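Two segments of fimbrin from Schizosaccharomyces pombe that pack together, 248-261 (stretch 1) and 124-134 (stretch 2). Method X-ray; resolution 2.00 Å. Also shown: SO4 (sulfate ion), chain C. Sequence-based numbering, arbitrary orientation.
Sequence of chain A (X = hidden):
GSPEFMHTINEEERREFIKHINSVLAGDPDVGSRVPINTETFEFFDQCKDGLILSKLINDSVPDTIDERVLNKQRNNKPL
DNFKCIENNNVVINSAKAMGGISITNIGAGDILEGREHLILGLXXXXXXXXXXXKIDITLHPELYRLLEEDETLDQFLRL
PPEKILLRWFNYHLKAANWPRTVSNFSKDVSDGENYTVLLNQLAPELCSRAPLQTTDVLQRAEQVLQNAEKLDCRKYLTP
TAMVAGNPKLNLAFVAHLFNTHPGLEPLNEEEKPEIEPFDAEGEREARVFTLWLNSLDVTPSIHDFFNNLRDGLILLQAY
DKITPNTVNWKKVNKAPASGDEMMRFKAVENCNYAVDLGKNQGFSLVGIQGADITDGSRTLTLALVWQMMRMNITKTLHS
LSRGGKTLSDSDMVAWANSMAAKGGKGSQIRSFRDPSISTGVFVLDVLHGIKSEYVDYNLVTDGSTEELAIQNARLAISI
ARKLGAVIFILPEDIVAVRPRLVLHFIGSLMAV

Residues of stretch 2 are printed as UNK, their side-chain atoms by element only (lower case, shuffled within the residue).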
# COMPACT_ATOMS: atom_id res chain seq x y z
N PRO A 248 -9.03 16.49 -8.46
CA PRO A 248 -9.31 15.09 -8.11
C PRO A 248 -8.89 14.70 -6.69
O PRO A 248 -9.63 14.02 -5.98
CB PRO A 248 -8.52 14.31 -9.16
CG PRO A 248 -8.39 15.26 -10.30
CD PRO A 248 -8.13 16.57 -9.63
N LYS A 249 -7.70 15.14 -6.30
CA LYS A 249 -7.15 14.81 -4.99
C LYS A 249 -7.86 15.50 -3.83
O LYS A 249 -8.34 14.84 -2.90
CB LYS A 249 -5.66 15.16 -4.95
CG LYS A 249 -4.87 14.60 -6.13
CD LYS A 249 -3.41 15.01 -6.04
CE LYS A 249 -2.62 14.49 -7.22
NZ LYS A 249 -1.23 15.02 -7.16
N LEU A 250 -7.91 16.83 -3.86
CA LEU A 250 -8.55 17.57 -2.78
C LEU A 250 -10.02 17.21 -2.65
O LEU A 250 -10.54 17.14 -1.54
CB LEU A 250 -8.37 19.07 -2.99
CG LEU A 250 -6.90 19.51 -3.06
CD1 LEU A 250 -6.81 21.00 -3.37
CD2 LEU A 250 -6.21 19.19 -1.75
N ASN A 251 -10.70 16.97 -3.77
CA ASN A 251 -12.12 16.62 -3.71
C ASN A 251 -12.29 15.20 -3.17
O ASN A 251 -13.23 14.93 -2.43
CB ASN A 251 -12.78 16.77 -5.09
CG ASN A 251 -13.28 18.19 -5.35
OD1 ASN A 251 -14.29 18.62 -4.78
ND2 ASN A 251 -12.58 18.92 -6.20
N LEU A 252 -11.39 14.30 -3.53
CA LEU A 252 -11.47 12.93 -3.04
C LEU A 252 -11.27 12.93 -1.52
O LEU A 252 -12.01 12.29 -0.79
CB LEU A 252 -10.39 12.06 -3.69
CG LEU A 252 -10.32 10.62 -3.18
CD1 LEU A 252 -11.54 9.85 -3.68
CD2 LEU A 252 -9.04 9.95 -3.68
N ALA A 253 -10.26 13.66 -1.06
CA ALA A 253 -9.96 13.72 0.37
C ALA A 253 -11.16 14.28 1.13
O ALA A 253 -11.55 13.75 2.18
CB ALA A 253 -8.72 14.57 0.61
N PHE A 254 -11.74 15.35 0.60
CA PHE A 254 -12.92 15.98 1.18
C PHE A 254 -14.01 14.92 1.37
O PHE A 254 -14.51 14.72 2.47
CB PHE A 254 -13.42 17.09 0.25
CG PHE A 254 -14.74 17.69 0.66
CD1 PHE A 254 -14.81 18.59 1.72
CD2 PHE A 254 -15.90 17.39 -0.05
CE1 PHE A 254 -16.03 19.17 2.08
CE2 PHE A 254 -17.12 17.97 0.30
CZ PHE A 254 -17.19 18.87 1.37
N VAL A 255 -14.36 14.24 0.28
CA VAL A 255 -15.39 13.20 0.33
C VAL A 255 -15.05 12.07 1.30
O VAL A 255 -15.92 11.52 1.97
CB VAL A 255 -15.64 12.58 -1.07
CG1 VAL A 255 -16.64 11.43 -0.96
CG2 VAL A 255 -16.16 13.64 -2.02
N ALA A 256 -13.77 11.71 1.37
CA ALA A 256 -13.34 10.63 2.25
C ALA A 256 -13.64 10.98 3.71
O ALA A 256 -14.22 10.17 4.44
CB ALA A 256 -11.85 10.36 2.06
N HIS A 257 -13.24 12.17 4.13
CA HIS A 257 -13.45 12.60 5.50
C HIS A 257 -14.94 12.68 5.85
O HIS A 257 -15.36 12.32 6.96
CB HIS A 257 -12.77 13.95 5.74
CG HIS A 257 -12.91 14.45 7.14
ND1 HIS A 257 -13.96 15.25 7.54
CD2 HIS A 257 -12.16 14.23 8.24
CE1 HIS A 257 -13.85 15.50 8.83
NE2 HIS A 257 -12.76 14.90 9.28
N LEU A 258 -15.74 13.16 4.90
CA LEU A 258 -17.17 13.30 5.10
C LEU A 258 -17.76 11.91 5.33
O LEU A 258 -18.69 11.74 6.11
CB LEU A 258 -17.81 13.94 3.87
CG LEU A 258 -19.30 14.23 3.92
CD1 LEU A 258 -19.60 15.19 5.08
CD2 LEU A 258 -19.74 14.83 2.59
N PHE A 259 -17.19 10.93 4.63
CA PHE A 259 -17.65 9.55 4.74
C PHE A 259 -17.26 8.94 6.08
O PHE A 259 -18.01 8.15 6.64
CB PHE A 259 -17.04 8.72 3.62
CG PHE A 259 -17.26 7.24 3.78
CD1 PHE A 259 -18.46 6.65 3.40
CD2 PHE A 259 -16.25 6.44 4.30
CE1 PHE A 259 -18.66 5.28 3.54
CE2 PHE A 259 -16.44 5.06 4.45
CZ PHE A 259 -17.65 4.48 4.07
N ASN A 260 -16.08 9.31 6.59
CA ASN A 260 -15.62 8.75 7.86
C ASN A 260 -16.40 9.27 9.06
O ASN A 260 -16.58 8.55 10.04
CB ASN A 260 -14.13 9.05 8.09
CG ASN A 260 -13.25 8.36 7.08
OD1 ASN A 260 -13.61 7.32 6.53
ND2 ASN A 260 -12.06 8.93 6.84
N THR A 261 -16.87 10.51 8.98
CA THR A 261 -17.60 11.08 10.09
C THR A 261 -19.11 11.06 9.95
O THR A 261 -19.83 11.13 10.95
CB THR A 261 -17.13 12.53 10.34
OG1 THR A 261 -17.18 13.26 9.11
CG2 THR A 261 -15.71 12.55 10.87
N UNK A 124 3.78 12.09 -1.06
CA UNK A 124 2.97 12.59 0.05
C UNK A 124 1.50 12.29 -0.22
O UNK A 124 0.78 11.79 0.66
c UNK A 124 3.16 14.12 0.24
c UNK A 124 1.97 14.72 1.00
c UNK A 124 4.44 14.37 1.02
N UNK A 125 1.05 12.58 -1.44
CA UNK A 125 -0.34 12.34 -1.80
C UNK A 125 -0.66 10.84 -1.74
O UNK A 125 -1.72 10.46 -1.21
c UNK A 125 -0.63 12.89 -3.21
c UNK A 125 -3.72 13.07 -2.03
n UNK A 125 -3.38 11.32 -5.11
c UNK A 125 -1.91 12.39 -3.79
c UNK A 125 -2.07 11.68 -4.94
c UNK A 125 -5.09 12.96 -1.76
c UNK A 125 -5.48 11.69 -3.78
c UNK A 125 -3.22 12.48 -3.20
c UNK A 125 -4.12 11.80 -4.05
c UNK A 125 -5.95 12.28 -2.63
N UNK A 126 0.23 10.00 -2.24
CA UNK A 126 -0.04 8.56 -2.20
C UNK A 126 -0.21 8.10 -0.76
O UNK A 126 -1.10 7.30 -0.46
c UNK A 126 -0.11 7.52 -5.13
c UNK A 126 1.08 7.77 -2.88
n UNK A 126 -0.57 8.36 -6.06
c UNK A 126 1.17 7.94 -4.40
o UNK A 126 -0.67 6.45 -4.87
N UNK A 127 0.65 8.60 0.13
CA UNK A 127 0.56 8.23 1.55
C UNK A 127 -0.76 8.72 2.16
O UNK A 127 -1.45 7.95 2.84
c UNK A 127 1.61 8.42 3.84
c UNK A 127 1.76 8.77 2.36
c UNK A 127 3.06 8.15 1.84
c UNK A 127 4.32 8.63 2.55
N UNK A 128 -1.12 9.98 1.90
CA UNK A 128 -2.36 10.56 2.42
C UNK A 128 -3.57 9.82 1.89
O UNK A 128 -4.52 9.54 2.63
c UNK A 128 -2.51 12.05 2.02
c UNK A 128 -3.93 12.53 2.32
c UNK A 128 -1.56 14.38 2.44
c UNK A 128 -1.50 12.91 2.80
N UNK A 129 -3.55 9.51 0.59
CA UNK A 129 -4.65 8.79 -0.05
C UNK A 129 -4.83 7.41 0.55
O UNK A 129 -5.95 6.98 0.79
c UNK A 129 -4.38 8.69 -1.56
n UNK A 129 -6.55 4.88 -5.37
c UNK A 129 -5.76 5.64 -4.63
c UNK A 129 -5.33 7.75 -2.31
c UNK A 129 -5.11 7.88 -3.82
n UNK A 129 -5.94 6.96 -4.59
n UNK A 129 -4.77 5.08 -3.94
N UNK A 130 -3.73 6.71 0.80
CA UNK A 130 -3.79 5.38 1.37
C UNK A 130 -4.44 5.38 2.76
O UNK A 130 -5.06 4.40 3.16
c UNK A 130 -3.16 2.35 1.59
c UNK A 130 -2.38 4.77 1.46
c UNK A 130 -3.72 0.95 3.55
n UNK A 130 -4.36 1.96 4.14
n UNK A 130 -3.64 -0.22 4.17
c UNK A 130 -2.30 3.43 2.23
n UNK A 130 -3.15 1.11 2.36
N UNK A 131 -4.30 6.48 3.49
CA UNK A 131 -4.87 6.56 4.82
C UNK A 131 -6.29 7.07 4.95
O UNK A 131 -6.94 6.86 5.97
N UNK A 132 -6.79 7.72 3.90
CA UNK A 132 -8.13 8.30 3.90
C UNK A 132 -9.26 7.50 4.55
O UNK A 132 -9.97 8.04 5.39
c UNK A 132 -8.54 8.67 2.47
c UNK A 132 -7.73 11.03 2.63
c UNK A 132 -8.16 9.98 0.40
c UNK A 132 -7.67 9.74 1.82
N UNK A 133 -9.45 6.24 4.17
CA UNK A 133 -10.53 5.46 4.78
C UNK A 133 -10.17 4.72 6.07
O UNK A 133 -11.02 4.53 6.94
c UNK A 133 -11.11 4.47 3.76
c UNK A 133 -10.95 5.71 1.60
c UNK A 133 -12.91 6.07 3.08
c UNK A 133 -11.90 5.05 2.58
N UNK A 134 -8.91 4.31 6.21
CA UNK A 134 -8.49 3.61 7.42
C UNK A 134 -8.71 2.11 7.43
O UNK A 134 -8.31 1.42 6.49
S SO4 C . -5.08 1.37 -6.22
O1 SO4 C . -4.44 2.82 -5.91
O2 SO4 C . -5.85 1.04 -5.04
O3 SO4 C . -5.80 1.42 -7.31
O4 SO4 C . -3.92 0.52 -6.28

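Position 124 has three side-chain carbons, one carrying the other two. It is out of reach of stretch 1. The fork at CB makes it Val-124.

Position 125 has one carbon followed by fused five- and six-membered rings holding eight carbons and one nitrogen. Its atoms lie against Lys-249 and Leu-252. Only an indole fits, so this is Trp-125. One face of the ring receives the Lys-249 chain: Lys-249 CB lies 3.6 Å from the centroid of the Trp-125 six-membered ring, almost along the normal. Lys-249 NZ makes an off-centre cation-pi contact, 4.6 Å from the Trp-125 five-membered ring centroid. At the ring edge, Leu-252 CD2 is 4.0 Å from Trp-125 CZ2.

Position 126 does not touch stretch 1. Three carbons ending in one oxygen and one nitrogen make this Gln-126.

Position 127 has four carbons, forked at the first, with one arm two carbons long. It is out of reach of stretch 1. This is Ile-127. Position 128 has the same pattern. It is buried but makes no contact here. This is Ile-128.

Position 129 has three carbons, a nitrogen, then a carbon carrying two more nitrogens. It touches Leu-252. This is Arg-129. Arg-129 NE is 4.4 Å from Leu-252 CD2. Arg-129 NH1 and NH2 each give a weak hydrogen bond of 3.0 Å to O1 of the sulfate ion.

Position 130 repeats that guanidinium pattern, out of reach of stretch 1. It is Arg-130.

Position 131 has no side-chain atoms and makes no contact with stretch 1. It is Gly-131.

Position 132 has four carbons, forked at the second. They lie against Leu-252, Ala-253 and Ala-256. This is Leu-132. Leu-132 CB is 3.7 Å from Ala-256 CB, Leu-132 CD1 is 4.2 Å from Leu-252 CD2, and Leu-132 CD2 is 4.2 Å from Ala-253 CB.

Position 133 has the same fork and touches Phe-259. It is Leu-133. Leu-133 CD1 is 3.6 Å from Phe-259 CD2.

Position 134 has no side-chain atoms and positive phi. It makes no contact with stretch 1. A CB would be jammed against the preceding carbonyl oxygen. This is Gly-134.

The two helices run in nearly the same direction, 23° apart, with axes 10.7 Å apart at closest approach. Trp-125 packs against Lys-249 and Leu-252 at one end. Farther along, the small side chains of Ala-253 and Ala-256 leave room for Leu-132, and the CA atoms of Ala-256 and Leu-132 come within 5.9 Å. Leu-133 then meets Phe-259. The contact is mostly apolar, with one hydrogen bond across it: Asn-260 ND2 donates to Leu-132 O at 2.7 Å.

Stretch 2 124-134: VWQIIRRGLLG
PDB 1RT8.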